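Local coordinates for protein cycloalternan-forming enzyme (Listeria monocytogenes serovar 1/2a, PDB 5F7U) that is a multidomain member of glycoside hydrolase family 31, with a TIM barrel, flanking beta domains and a family 6 carbohydrate-binding module, at residues A[7-11]-A[94-98]; A[143-147]-A[227-231]; A[263-269]-A[307-313]; A[443-447]-A[529-533]; A[690-694]-A[789-793]. The protein carries 1 engineered substitution. All coordinates share one frame; numbering follows the deposited sequence.

How the interactions relate
Following the chain from its N terminus, the five contacts close loops one after another, and none nests within or crosses another. Interaction 1 joins residue 7 to residue 98 within the N-terminal beta domain. Interaction 2 then brings the loop after strand 134-140 against the end of strand 214-229, and interaction 3 closes a shorter loop by pairing strands 266-269 and 307-311; their nearest atoms are about 11 Å apart. Interaction 4 lies within the TIM-barrel domain, between helix 439-448 and the loop leading to strand 534-536. Interaction 5 ties helix 687-700 of the barrel to the family 31 C-terminal domain that follows it, about 61 Å from interaction 2, centre to centre.

Interaction 1: A[7-11]-A[94-98]; sequences EYHSP and YTTKG. With GLC (alpha-D-glucopyranose), chain E.
A bend at chi2 (-78°) curls Glu-7 so that its carboxylate faces Thr-96, whose OG1 sits between its own backbone N and carbonyl carbon, directed at the acid. The hydroxyl donates to Glu-7 OE2 over 2.7 Å, meeting that oxygen on its syn side but 33° out of the carboxylate plane. The two side chains cross at about a right angle, and CG of Glu-7 passes 3.9 Å from the backbone N of Gly-98. Two residues earlier on the same strand, Tyr-94 has its CG flanked by backbone N and carbonyl carbon alike (chi1 68°), which lays its ring across the gap to His-9. There Tyr-94 OH and His-9 NE2 are 2.7 Å apart in a hydrogen bond that either could donate. The hydroxyl lies near the plane of the imidazole, and the two rings are oblique to each other. CB of His-9 comes 3.4 Å from Thr-96 OG1, while CB of Pro-11 rests 3.6 Å from Tyr-94 OH.

The segments run roughly antiparallel in a beta domain assigned to the E-set clan, consistent with an Ig-like sandwich. On the other side of its strand, Tyr-8 belongs to a glycan pocket: C4 of an alpha-D-glucopyranose lies 3.8 Å above the centre of its ring.

Glu-7 OE1 is taken by Ser-108 OG, His-9 ND1 by the carbonyl of Asn-39, and Tyr-94 OH also by Arg-25. With both imidazole nitrogens and both carboxylate oxygens engaged, this buried interface is knit by directional polar bonds that fix the rotation of the His-9 ring and the Glu-7 carboxylate.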
# COMPACT_ATOMS: atom_id res chain seq x y z
N GLU A 7 16.57 -41.66 -18.04
CA GLU A 7 15.23 -41.27 -18.47
C GLU A 7 14.66 -40.41 -17.36
O GLU A 7 14.97 -40.62 -16.19
CB GLU A 7 14.37 -42.54 -18.67
CG GLU A 7 12.89 -42.32 -19.01
CD GLU A 7 12.02 -41.94 -17.81
OE1 GLU A 7 12.43 -42.15 -16.63
OE2 GLU A 7 10.92 -41.40 -18.03
N TYR A 8 13.78 -39.47 -17.71
CA TYR A 8 13.12 -38.64 -16.71
C TYR A 8 11.77 -38.08 -17.17
O TYR A 8 11.66 -37.54 -18.27
CB TYR A 8 14.07 -37.52 -16.30
CG TYR A 8 13.55 -36.59 -15.23
CD1 TYR A 8 13.68 -36.91 -13.88
CD2 TYR A 8 12.92 -35.39 -15.58
CE1 TYR A 8 13.21 -36.04 -12.91
CE2 TYR A 8 12.44 -34.51 -14.61
CZ TYR A 8 12.60 -34.84 -13.28
OH TYR A 8 12.12 -33.97 -12.31
N HIS A 9 10.78 -38.21 -16.29
CA HIS A 9 9.49 -37.54 -16.43
C HIS A 9 9.06 -37.18 -15.01
O HIS A 9 9.31 -37.94 -14.08
CB HIS A 9 8.45 -38.46 -17.11
CG HIS A 9 7.03 -37.98 -16.96
ND1 HIS A 9 6.47 -37.00 -17.76
CD2 HIS A 9 6.05 -38.36 -16.10
CE1 HIS A 9 5.22 -36.79 -17.39
NE2 HIS A 9 4.94 -37.60 -16.38
N SER A 10 8.48 -35.99 -14.85
CA SER A 10 7.97 -35.56 -13.55
C SER A 10 6.75 -34.70 -13.85
O SER A 10 6.91 -33.60 -14.38
CB SER A 10 9.03 -34.77 -12.78
OG SER A 10 8.64 -34.63 -11.42
N PRO A 11 5.54 -35.19 -13.53
CA PRO A 11 4.33 -34.64 -14.15
C PRO A 11 4.06 -33.16 -13.87
O PRO A 11 3.51 -32.47 -14.72
CB PRO A 11 3.20 -35.50 -13.55
CG PRO A 11 3.78 -36.15 -12.34
CD PRO A 11 5.23 -36.37 -12.70
N TYR A 94 0.64 -44.57 -13.98
CA TYR A 94 1.59 -44.87 -15.06
C TYR A 94 3.04 -44.76 -14.62
O TYR A 94 3.36 -44.06 -13.66
CB TYR A 94 1.33 -43.97 -16.29
CG TYR A 94 1.64 -42.49 -16.07
CD1 TYR A 94 2.92 -41.97 -16.34
CD2 TYR A 94 0.65 -41.61 -15.60
CE1 TYR A 94 3.21 -40.62 -16.12
CE2 TYR A 94 0.94 -40.26 -15.38
CZ TYR A 94 2.21 -39.78 -15.64
OH TYR A 94 2.50 -38.43 -15.45
N THR A 95 3.91 -45.44 -15.37
CA THR A 95 5.35 -45.40 -15.19
C THR A 95 5.92 -45.16 -16.59
O THR A 95 5.52 -45.83 -17.55
CB THR A 95 5.86 -46.74 -14.61
OG1 THR A 95 5.26 -46.96 -13.32
CG2 THR A 95 7.39 -46.78 -14.45
N THR A 96 6.81 -44.19 -16.70
CA THR A 96 7.45 -43.90 -17.99
C THR A 96 8.77 -44.65 -18.04
O THR A 96 9.44 -44.78 -17.01
CB THR A 96 7.64 -42.39 -18.22
OG1 THR A 96 8.37 -41.83 -17.12
CG2 THR A 96 6.27 -41.72 -18.30
N LYS A 97 9.12 -45.19 -19.21
CA LYS A 97 10.29 -46.06 -19.35
C LYS A 97 11.10 -45.76 -20.60
O LYS A 97 10.53 -45.42 -21.64
CB LYS A 97 9.90 -47.55 -19.38
CG LYS A 97 9.24 -48.02 -18.09
CD LYS A 97 9.24 -49.53 -18.00
CE LYS A 97 8.86 -49.95 -16.60
NZ LYS A 97 8.91 -51.44 -16.52
N GLY A 98 12.41 -45.88 -20.49
CA GLY A 98 13.29 -45.81 -21.66
C GLY A 98 14.36 -46.89 -21.61
O GLY A 98 14.84 -47.23 -20.54
C1 GLC E . 17.63 -34.98 -15.78
C2 GLC E . 16.57 -33.89 -15.94
C3 GLC E . 16.59 -32.99 -14.69
C4 GLC E . 16.36 -33.82 -13.42
C5 GLC E . 17.36 -34.99 -13.33
C6 GLC E . 17.00 -35.95 -12.20
O2 GLC E . 16.81 -33.14 -17.13
O3 GLC E . 15.62 -31.95 -14.77
O4 GLC E . 16.48 -32.96 -12.28
O5 GLC E . 17.41 -35.74 -14.57
O6 GLC E . 18.19 -36.60 -11.74

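Interaction 2: A[143-147]-A[227-231]; sequences GDFSP and WLTDG
The ring of Phe-145 lies beside the indole of Trp-227, with Phe-145 CD2 3.4 Å from Trp-227 NE1. The Phe-145 ring and the five-membered ring of Trp-227 are nearly parallel, at 18°, yet slid so far apart that they barely overlap. Trp-227 CG lies between its backbone N and carbonyl carbon (chi1 52°), which brings the indole to Phe-145 and Pro-147. Further along the phenyl, Phe-145 CZ comes 3.8 Å from Thr-229 OG1 and CE1 3.8 Å from the carbonyl O of Gly-231, so that one ring spans the end of the strand and the turn behind it. CG of Pro-147 is 3.7 Å from Trp-227 CH2, on the six-membered part of the indole. At the solvent-exposed end, a water donates to both Asp-144 OD2 and Gly-231 O, each at 3.0 Å, and bridges the two segments.

Thr-229 OG1 accepts from the backbone N of Gly-231 at 2.9 Å, forming an ST turn that closes strand 214-229 of the galactose mutarotase-like range. The loop between strands 134-140 and 148-153 meets this strand end.

Behind this first layer, Trp-227 NE1 is hydrogen-bonded to Glu-119 OE1 on strand 106-129, which probably steadies the indole beside Phe-145. The carbonyl of Val-234 is a second partner of Thr-229 OG1. Pro-165 touches both aromatic side chains from a neighbouring loop, while Met-329 packs against Phe-145.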
# COMPACT_ATOMS: atom_id res chain seq x y z
N GLY A 143 -23.08 -36.10 -9.48
CA GLY A 143 -22.40 -36.81 -8.40
C GLY A 143 -23.32 -37.19 -7.26
O GLY A 143 -24.50 -36.83 -7.26
N ASP A 144 -22.77 -37.88 -6.27
CA ASP A 144 -23.57 -38.39 -5.14
C ASP A 144 -23.29 -37.72 -3.79
O ASP A 144 -23.59 -38.29 -2.74
CB ASP A 144 -23.43 -39.92 -5.04
CG ASP A 144 -21.98 -40.37 -4.87
OD1 ASP A 144 -21.10 -39.55 -4.50
OD2 ASP A 144 -21.73 -41.58 -5.12
N PHE A 145 -22.71 -36.51 -3.80
CA PHE A 145 -22.44 -35.82 -2.54
C PHE A 145 -23.71 -35.22 -1.95
O PHE A 145 -24.67 -35.00 -2.68
CB PHE A 145 -21.42 -34.68 -2.74
CG PHE A 145 -20.02 -35.12 -3.06
CD1 PHE A 145 -19.60 -36.45 -2.94
CD2 PHE A 145 -19.08 -34.16 -3.45
CE1 PHE A 145 -18.28 -36.82 -3.25
CE2 PHE A 145 -17.76 -34.52 -3.74
CZ PHE A 145 -17.36 -35.85 -3.65
N SER A 146 -23.70 -34.94 -0.65
CA SER A 146 -24.75 -34.16 0.01
C SER A 146 -24.15 -32.87 0.57
O SER A 146 -23.86 -32.79 1.77
CB SER A 146 -25.42 -34.96 1.12
OG SER A 146 -25.93 -36.18 0.61
N PRO A 147 -23.95 -31.85 -0.30
CA PRO A 147 -23.27 -30.62 0.15
C PRO A 147 -23.98 -29.84 1.25
O PRO A 147 -25.21 -29.89 1.37
CB PRO A 147 -23.14 -29.76 -1.10
CG PRO A 147 -23.96 -30.41 -2.15
CD PRO A 147 -24.32 -31.79 -1.73
N TRP A 227 -17.37 -27.31 -7.21
CA TRP A 227 -16.12 -27.95 -6.82
C TRP A 227 -15.77 -28.95 -7.93
O TRP A 227 -16.67 -29.50 -8.61
CB TRP A 227 -16.23 -28.65 -5.45
CG TRP A 227 -17.40 -29.59 -5.38
CD1 TRP A 227 -17.39 -30.94 -5.60
CD2 TRP A 227 -18.77 -29.24 -5.14
NE1 TRP A 227 -18.66 -31.45 -5.48
CE2 TRP A 227 -19.53 -30.43 -5.20
CE3 TRP A 227 -19.43 -28.02 -4.86
CZ2 TRP A 227 -20.92 -30.45 -5.00
CZ3 TRP A 227 -20.81 -28.04 -4.66
CH2 TRP A 227 -21.55 -29.25 -4.74
N LEU A 228 -14.47 -29.18 -8.09
CA LEU A 228 -13.93 -30.02 -9.16
C LEU A 228 -13.45 -31.33 -8.54
O LEU A 228 -12.57 -31.32 -7.70
CB LEU A 228 -12.77 -29.25 -9.83
CG LEU A 228 -12.05 -29.95 -10.97
CD1 LEU A 228 -12.98 -30.18 -12.15
CD2 LEU A 228 -10.86 -29.08 -11.40
N THR A 229 -14.07 -32.45 -8.93
CA THR A 229 -13.90 -33.69 -8.19
C THR A 229 -13.97 -34.90 -9.12
O THR A 229 -14.58 -34.84 -10.19
CB THR A 229 -14.98 -33.83 -7.06
OG1 THR A 229 -14.73 -35.01 -6.29
CG2 THR A 229 -16.40 -33.93 -7.62
N ASP A 230 -13.31 -35.98 -8.71
CA ASP A 230 -13.51 -37.26 -9.38
C ASP A 230 -14.71 -38.01 -8.79
O ASP A 230 -15.07 -39.08 -9.28
CB ASP A 230 -12.23 -38.12 -9.37
CG ASP A 230 -11.89 -38.66 -7.98
OD1 ASP A 230 -12.25 -38.04 -6.96
OD2 ASP A 230 -11.25 -39.71 -7.92
N GLY A 231 -15.29 -37.45 -7.72
CA GLY A 231 -16.41 -38.04 -6.99
C GLY A 231 -16.04 -39.09 -5.95
O GLY A 231 -16.94 -39.73 -5.36
O HOH W 1 -19.01 -41.70 -6.33

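Interaction 3: A[263-269]-A[307-313]; sequences RGKDVET and SQFQMAS
Thr-269, Asp-266 and Gln-308 carry much of this antiparallel strand pairing in the galactose mutarotase-like N-terminal domain of family 31. Thr-269 OG1 stands 2.8 Å from Ser-307 OG in a hydrogen bond that either hydroxyl could donate, and the same OG1 lies in the plane of the Phe-309 ring, at its edge. Asp-266 sits opposite Gln-310 in a non-hydrogen-bonded pair. With CG beside the backbone N (chi1 -69°), its carboxylate leans toward the turn, where Ser-313 OG donates a short 2.5 Å bond to Asp-266 OD1 from above the carboxylate plane; Lys-314 pairs with OD2. The extended Gln-308 lies alongside Glu-268, and its NE2 donates to Glu-268 OE2 at 2.7 Å, with the acceptor in the amide plane. Gln-308 OE1 accepts from Gln-310 NE2 at 2.8 Å, so both ends of the amide are held. Val-267 and Phe-309 exchange two backbone bonds. Ala-312 CB sits over one face of the Arg-263 guanidinium, toward its rim, while Arg-263 NH1 bonds to the carbonyl O of Glu-248.

Strand 307-311 pairs on its other edge with strand 318-327. Phe-309 meets Phe-253 of strand 250-254 edge-to-face, and Thr-269 O accepts from Asn-560 on helix 555-577 of the TIM barrel.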
# COMPACT_ATOMS: atom_id res chain seq x y z
N ARG A 263 -10.91 -4.53 -12.94
CA ARG A 263 -11.97 -4.94 -13.88
C ARG A 263 -11.37 -5.20 -15.26
O ARG A 263 -10.62 -4.39 -15.76
CB ARG A 263 -13.12 -3.92 -13.95
CG ARG A 263 -14.37 -4.52 -14.60
CD ARG A 263 -15.42 -3.48 -14.99
NE ARG A 263 -16.60 -4.18 -15.48
CZ ARG A 263 -17.55 -4.67 -14.68
NH1 ARG A 263 -17.46 -4.50 -13.35
NH2 ARG A 263 -18.57 -5.35 -15.19
N GLY A 264 -11.70 -6.35 -15.83
CA GLY A 264 -11.19 -6.80 -17.12
C GLY A 264 -10.06 -7.81 -17.04
O GLY A 264 -9.73 -8.43 -18.06
N LYS A 265 -9.46 -7.96 -15.85
CA LYS A 265 -8.26 -8.78 -15.67
C LYS A 265 -8.58 -10.13 -15.03
O LYS A 265 -9.51 -10.24 -14.20
CB LYS A 265 -7.24 -8.08 -14.74
CG LYS A 265 -6.72 -6.70 -15.15
CD LYS A 265 -5.65 -6.82 -16.21
CE LYS A 265 -5.00 -5.47 -16.50
NZ LYS A 265 -4.32 -5.57 -17.82
N ASP A 266 -7.77 -11.13 -15.37
CA ASP A 266 -7.67 -12.38 -14.60
C ASP A 266 -6.52 -12.19 -13.64
O ASP A 266 -5.38 -12.12 -14.05
CB ASP A 266 -7.37 -13.57 -15.51
CG ASP A 266 -8.53 -13.92 -16.41
OD1 ASP A 266 -9.65 -14.01 -15.90
OD2 ASP A 266 -8.31 -14.09 -17.64
N VAL A 267 -6.83 -12.10 -12.35
CA VAL A 267 -5.84 -11.77 -11.32
C VAL A 267 -5.39 -13.04 -10.63
O VAL A 267 -6.21 -13.78 -10.09
CB VAL A 267 -6.42 -10.80 -10.28
CG1 VAL A 267 -5.34 -10.36 -9.31
CG2 VAL A 267 -7.05 -9.57 -10.94
N GLU A 268 -4.08 -13.30 -10.65
CA GLU A 268 -3.53 -14.51 -10.03
C GLU A 268 -3.05 -14.19 -8.63
O GLU A 268 -2.23 -13.28 -8.46
CB GLU A 268 -2.32 -15.02 -10.83
CG GLU A 268 -2.56 -15.23 -12.31
CD GLU A 268 -3.65 -16.24 -12.64
OE1 GLU A 268 -4.01 -17.12 -11.82
OE2 GLU A 268 -4.15 -16.17 -13.79
N THR A 269 -3.54 -14.94 -7.64
CA THR A 269 -3.05 -14.83 -6.29
C THR A 269 -1.85 -15.78 -6.18
O THR A 269 -1.98 -16.96 -5.86
CB THR A 269 -4.12 -15.19 -5.25
OG1 THR A 269 -5.34 -14.50 -5.58
CG2 THR A 269 -3.66 -14.73 -3.84
N SER A 307 -5.27 -18.80 -6.16
CA SER A 307 -6.60 -18.54 -6.70
C SER A 307 -6.46 -17.61 -7.92
O SER A 307 -5.46 -16.86 -8.05
CB SER A 307 -7.53 -17.92 -5.65
OG SER A 307 -6.94 -16.75 -5.06
N GLN A 308 -7.44 -17.71 -8.81
CA GLN A 308 -7.58 -16.77 -9.92
C GLN A 308 -8.90 -16.03 -9.79
O GLN A 308 -9.95 -16.67 -9.69
CB GLN A 308 -7.49 -17.50 -11.26
CG GLN A 308 -7.47 -16.57 -12.47
CD GLN A 308 -7.57 -17.33 -13.78
OE1 GLN A 308 -8.58 -17.93 -14.07
NE2 GLN A 308 -6.51 -17.30 -14.55
N PHE A 309 -8.84 -14.70 -9.79
CA PHE A 309 -10.03 -13.85 -9.78
C PHE A 309 -10.28 -13.35 -11.19
O PHE A 309 -9.47 -12.60 -11.75
CB PHE A 309 -9.82 -12.66 -8.82
CG PHE A 309 -9.90 -13.03 -7.36
CD1 PHE A 309 -8.77 -13.52 -6.66
CD2 PHE A 309 -11.09 -12.88 -6.67
CE1 PHE A 309 -8.87 -13.87 -5.30
CE2 PHE A 309 -11.19 -13.21 -5.30
CZ PHE A 309 -10.08 -13.71 -4.62
N GLN A 310 -11.39 -13.78 -11.77
CA GLN A 310 -11.76 -13.43 -13.12
C GLN A 310 -12.72 -12.24 -13.04
O GLN A 310 -13.92 -12.43 -12.82
CB GLN A 310 -12.41 -14.64 -13.80
CG GLN A 310 -11.47 -15.83 -13.86
CD GLN A 310 -12.14 -17.09 -14.38
OE1 GLN A 310 -13.34 -17.10 -14.65
NE2 GLN A 310 -11.37 -18.16 -14.50
N MET A 311 -12.20 -11.02 -13.23
CA MET A 311 -13.00 -9.85 -12.90
C MET A 311 -13.66 -9.26 -14.15
O MET A 311 -13.13 -8.31 -14.75
CB MET A 311 -12.17 -8.82 -12.11
CG MET A 311 -11.45 -9.39 -10.89
SD MET A 311 -12.51 -10.32 -9.75
CE MET A 311 -13.54 -9.01 -9.08
N ALA A 312 -14.79 -9.85 -14.55
CA ALA A 312 -15.45 -9.45 -15.81
C ALA A 312 -14.48 -9.61 -16.99
O ALA A 312 -14.48 -8.82 -17.95
CB ALA A 312 -16.02 -8.02 -15.72
N SER A 313 -13.65 -10.65 -16.91
CA SER A 313 -12.61 -10.96 -17.90
C SER A 313 -13.08 -11.99 -18.92
O SER A 313 -12.46 -12.15 -19.97
CB SER A 313 -11.37 -11.51 -17.18
OG SER A 313 -11.73 -12.68 -16.47

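Interaction 4: A[443-447]-A[529-533]; sequences VDSVH and VGIDG
A single direct hydrogen bond joins helix 439-448 to the loop at 529-533: His-447 NE2 donates to Asp-532 OD2 over 2.7 Å, at an angle of 161°. OD2 accepts through its syn lone pair and lies in the ring plane of the imidazole, although the carboxylate is turned 65° from the ring. The side chains come from opposite directions; with CG of His-447 beside its backbone N (chi1 -67°), the ring reaches out from the helix toward the loop. Asp-532 OD2 also accepts from the backbone N of Ile-453, so this buried oxygen is gripped twice.

Two carbonyls also approach the imidazole. CE1 of His-447 comes 3.2 Å from the carbonyl O of Gly-530, in the ring plane, while the helical carbonyl O of Val-443 lies over one face of the ring. Elsewhere in the contact, a water is 2.7 Å from both Asp-444 OD1 and Val-529 O.

The apolar part centres on Val-443. Val-443 CG2 meets Val-529 CG1 at 3.8 Å and Ile-531 CG2 at 4.3 Å; Val-443 CG1 rests 3.4 Å from the carbonyl O of Val-529. Gly-530, with positive phi, turns the chain just after helix 523-527.

The helix leads into barrel strand 452-457 and the loop into the adjacent strand 534-536. The contact thus ties together neighbouring alpha-to-beta connections at the N-terminal ends of parallel strands in a TIM barrel.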
# COMPACT_ATOMS: atom_id res chain seq x y z
N VAL A 443 28.17 0.46 13.94
CA VAL A 443 26.74 0.61 14.29
C VAL A 443 26.54 1.78 15.27
O VAL A 443 25.62 2.59 15.12
CB VAL A 443 26.15 -0.73 14.80
CG1 VAL A 443 24.74 -0.53 15.37
CG2 VAL A 443 26.10 -1.76 13.66
N ASP A 444 27.45 1.89 16.24
CA ASP A 444 27.40 2.99 17.21
C ASP A 444 27.46 4.34 16.52
O ASP A 444 26.75 5.28 16.92
CB ASP A 444 28.53 2.88 18.24
CG ASP A 444 28.33 1.73 19.21
OD1 ASP A 444 27.20 1.29 19.42
OD2 ASP A 444 29.33 1.29 19.80
N SER A 445 28.28 4.44 15.47
CA SER A 445 28.41 5.71 14.75
C SER A 445 27.15 6.02 13.94
O SER A 445 26.79 7.18 13.78
CB SER A 445 29.67 5.73 13.87
OG SER A 445 29.48 4.95 12.70
N VAL A 446 26.45 4.99 13.45
CA VAL A 446 25.14 5.19 12.79
C VAL A 446 24.13 5.74 13.81
O VAL A 446 23.40 6.69 13.53
CB VAL A 446 24.60 3.90 12.10
CG1 VAL A 446 23.18 4.10 11.55
CG2 VAL A 446 25.54 3.45 10.98
N HIS A 447 24.10 5.13 15.00
CA HIS A 447 23.22 5.60 16.07
C HIS A 447 23.53 7.04 16.50
O HIS A 447 22.61 7.83 16.76
CB HIS A 447 23.31 4.67 17.28
CG HIS A 447 22.75 3.31 17.03
ND1 HIS A 447 23.12 2.21 17.79
CD2 HIS A 447 21.87 2.86 16.11
CE1 HIS A 447 22.47 1.15 17.34
NE2 HIS A 447 21.71 1.51 16.33
N VAL A 529 26.17 -6.50 18.51
CA VAL A 529 26.45 -5.54 17.44
C VAL A 529 25.45 -4.38 17.50
O VAL A 529 25.77 -3.24 17.14
CB VAL A 529 26.48 -6.20 16.03
CG1 VAL A 529 26.88 -5.19 14.97
CG2 VAL A 529 27.45 -7.37 16.00
N GLY A 530 24.24 -4.67 17.99
CA GLY A 530 23.21 -3.65 18.25
C GLY A 530 22.39 -3.17 17.06
O GLY A 530 21.94 -2.02 17.05
N ILE A 531 22.18 -4.04 16.07
CA ILE A 531 21.37 -3.64 14.91
C ILE A 531 19.89 -3.42 15.26
O ILE A 531 19.41 -3.86 16.33
CB ILE A 531 21.54 -4.60 13.71
CG1 ILE A 531 20.85 -5.94 13.97
CG2 ILE A 531 23.02 -4.73 13.34
CD1 ILE A 531 20.69 -6.84 12.73
N ASP A 532 19.17 -2.78 14.33
CA ASP A 532 17.81 -2.34 14.55
C ASP A 532 16.81 -3.05 13.65
O ASP A 532 15.70 -2.57 13.46
CB ASP A 532 17.75 -0.82 14.36
CG ASP A 532 18.72 -0.11 15.28
OD1 ASP A 532 18.43 -0.09 16.48
OD2 ASP A 532 19.78 0.35 14.83
N GLY A 533 17.20 -4.20 13.10
CA GLY A 533 16.26 -5.01 12.35
C GLY A 533 16.90 -5.58 11.10
O GLY A 533 18.11 -5.51 10.93
O HOH W 2 26.82 -1.13 18.39

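Interaction 5: A[690-694]-A[789-793]; sequences TFQKY and VDTLP
Tyr-694 and Asp-790 meet where helix 687-700 of the TIM barrel packs on the loop that enters strand 794-797 of the family 31 C-terminal domain, which follows the barrel. From CB, Tyr-694 sets its ring off beside the backbone N (chi1 -73°), aiming it at this loop. One edge of the ring, at CE2, has Thr-690 CG2, one helical turn back, in its plane and passes 3.4 Å from the carbonyl O of Asp-790. Across the ring, Tyr-694 CE1 rests 3.8 Å from Leu-792 CB and 4.0 Å from Leu-792 CD2, an oblique approach. CZ carries the hydroxyl to the tip, where Tyr-694 OH donates to Asp-790 O over 2.7 Å. Tyr-694 OH also lies 3.0 Å from the backbone N of Leu-792, but the angle there is too poor for a hydrogen bond.

The carbonyl of Asp-790 has a second donor. Lys-693, bent at chi3 (80°), brings NZ to within 2.9 Å of Asp-790 O, reaching it from the opposite face of the carbonyl plane to the tyrosine, so the two helix side chains clasp one oxygen between them. The carboxylate of the same aspartate is held separately: Lys-646 of helix 642-653 forms a salt bridge with OD1, and Thr-690 OG1 donates to Asp-790 OD1 at 2.7 Å, from 60° above the carboxylate plane.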
# COMPACT_ATOMS: atom_id res chain seq x y z
N THR A 690 15.75 21.19 -3.41
CA THR A 690 14.44 20.57 -3.63
C THR A 690 14.26 19.34 -2.74
O THR A 690 13.22 19.18 -2.09
CB THR A 690 14.21 20.28 -5.13
OG1 THR A 690 14.27 21.52 -5.83
CG2 THR A 690 12.85 19.64 -5.35
N PHE A 691 15.29 18.49 -2.69
CA PHE A 691 15.26 17.33 -1.79
C PHE A 691 15.08 17.76 -0.32
O PHE A 691 14.26 17.21 0.40
CB PHE A 691 16.51 16.45 -1.93
CG PHE A 691 16.40 15.13 -1.23
CD1 PHE A 691 16.72 15.01 0.13
CD2 PHE A 691 16.01 13.99 -1.93
CE1 PHE A 691 16.61 13.78 0.78
CE2 PHE A 691 15.90 12.76 -1.30
CZ PHE A 691 16.22 12.64 0.07
N GLN A 692 15.89 18.73 0.11
CA GLN A 692 15.79 19.28 1.47
C GLN A 692 14.39 19.81 1.76
O GLN A 692 13.83 19.52 2.82
CB GLN A 692 16.82 20.39 1.66
CG GLN A 692 18.26 19.88 1.75
CD GLN A 692 19.27 21.00 1.68
OE1 GLN A 692 18.96 22.10 1.23
NE2 GLN A 692 20.50 20.74 2.13
N LYS A 693 13.81 20.55 0.82
CA LYS A 693 12.46 21.09 1.02
C LYS A 693 11.49 19.96 1.36
O LYS A 693 10.75 20.06 2.34
CB LYS A 693 11.97 21.86 -0.20
CG LYS A 693 10.52 22.36 -0.07
CD LYS A 693 10.10 23.33 -1.17
CE LYS A 693 9.73 22.60 -2.46
NZ LYS A 693 8.96 23.47 -3.41
N TYR A 694 11.51 18.90 0.56
CA TYR A 694 10.58 17.79 0.77
C TYR A 694 10.89 16.95 2.01
O TYR A 694 9.97 16.62 2.76
CB TYR A 694 10.41 16.95 -0.50
CG TYR A 694 9.61 17.74 -1.47
CD1 TYR A 694 8.25 17.97 -1.24
CD2 TYR A 694 10.21 18.37 -2.56
CE1 TYR A 694 7.50 18.78 -2.08
CE2 TYR A 694 9.47 19.18 -3.42
CZ TYR A 694 8.12 19.38 -3.17
OH TYR A 694 7.38 20.19 -4.01
N VAL A 789 8.99 21.80 -11.77
CA VAL A 789 9.68 20.57 -11.34
C VAL A 789 9.92 20.49 -9.82
O VAL A 789 10.09 19.40 -9.28
CB VAL A 789 10.99 20.35 -12.17
CG1 VAL A 789 12.06 21.38 -11.82
CG2 VAL A 789 11.54 18.94 -12.00
N ASP A 790 9.88 21.64 -9.14
CA ASP A 790 10.12 21.69 -7.71
C ASP A 790 8.85 21.67 -6.87
O ASP A 790 8.94 21.67 -5.64
CB ASP A 790 10.92 22.96 -7.38
CG ASP A 790 12.20 23.03 -8.16
OD1 ASP A 790 12.93 22.02 -8.15
OD2 ASP A 790 12.49 24.10 -8.76
N THR A 791 7.70 21.62 -7.53
CA THR A 791 6.38 21.88 -6.92
C THR A 791 5.52 20.62 -6.86
O THR A 791 5.42 19.88 -7.85
CB THR A 791 5.67 22.99 -7.72
OG1 THR A 791 6.46 24.19 -7.66
CG2 THR A 791 4.25 23.29 -7.22
N LEU A 792 4.87 20.42 -5.72
CA LEU A 792 3.95 19.28 -5.54
C LEU A 792 2.60 19.80 -5.05
O LEU A 792 2.54 20.35 -3.96
CB LEU A 792 4.54 18.33 -4.47
CG LEU A 792 3.71 17.10 -4.05
CD1 LEU A 792 3.73 16.05 -5.15
CD2 LEU A 792 4.29 16.50 -2.79
N PRO A 793 1.51 19.59 -5.81
CA PRO A 793 0.18 20.02 -5.30
C PRO A 793 -0.23 19.17 -4.09
O PRO A 793 -0.30 17.95 -4.20
CB PRO A 793 -0.77 19.73 -6.47
CG PRO A 793 0.12 19.53 -7.67
CD PRO A 793 1.42 18.99 -7.15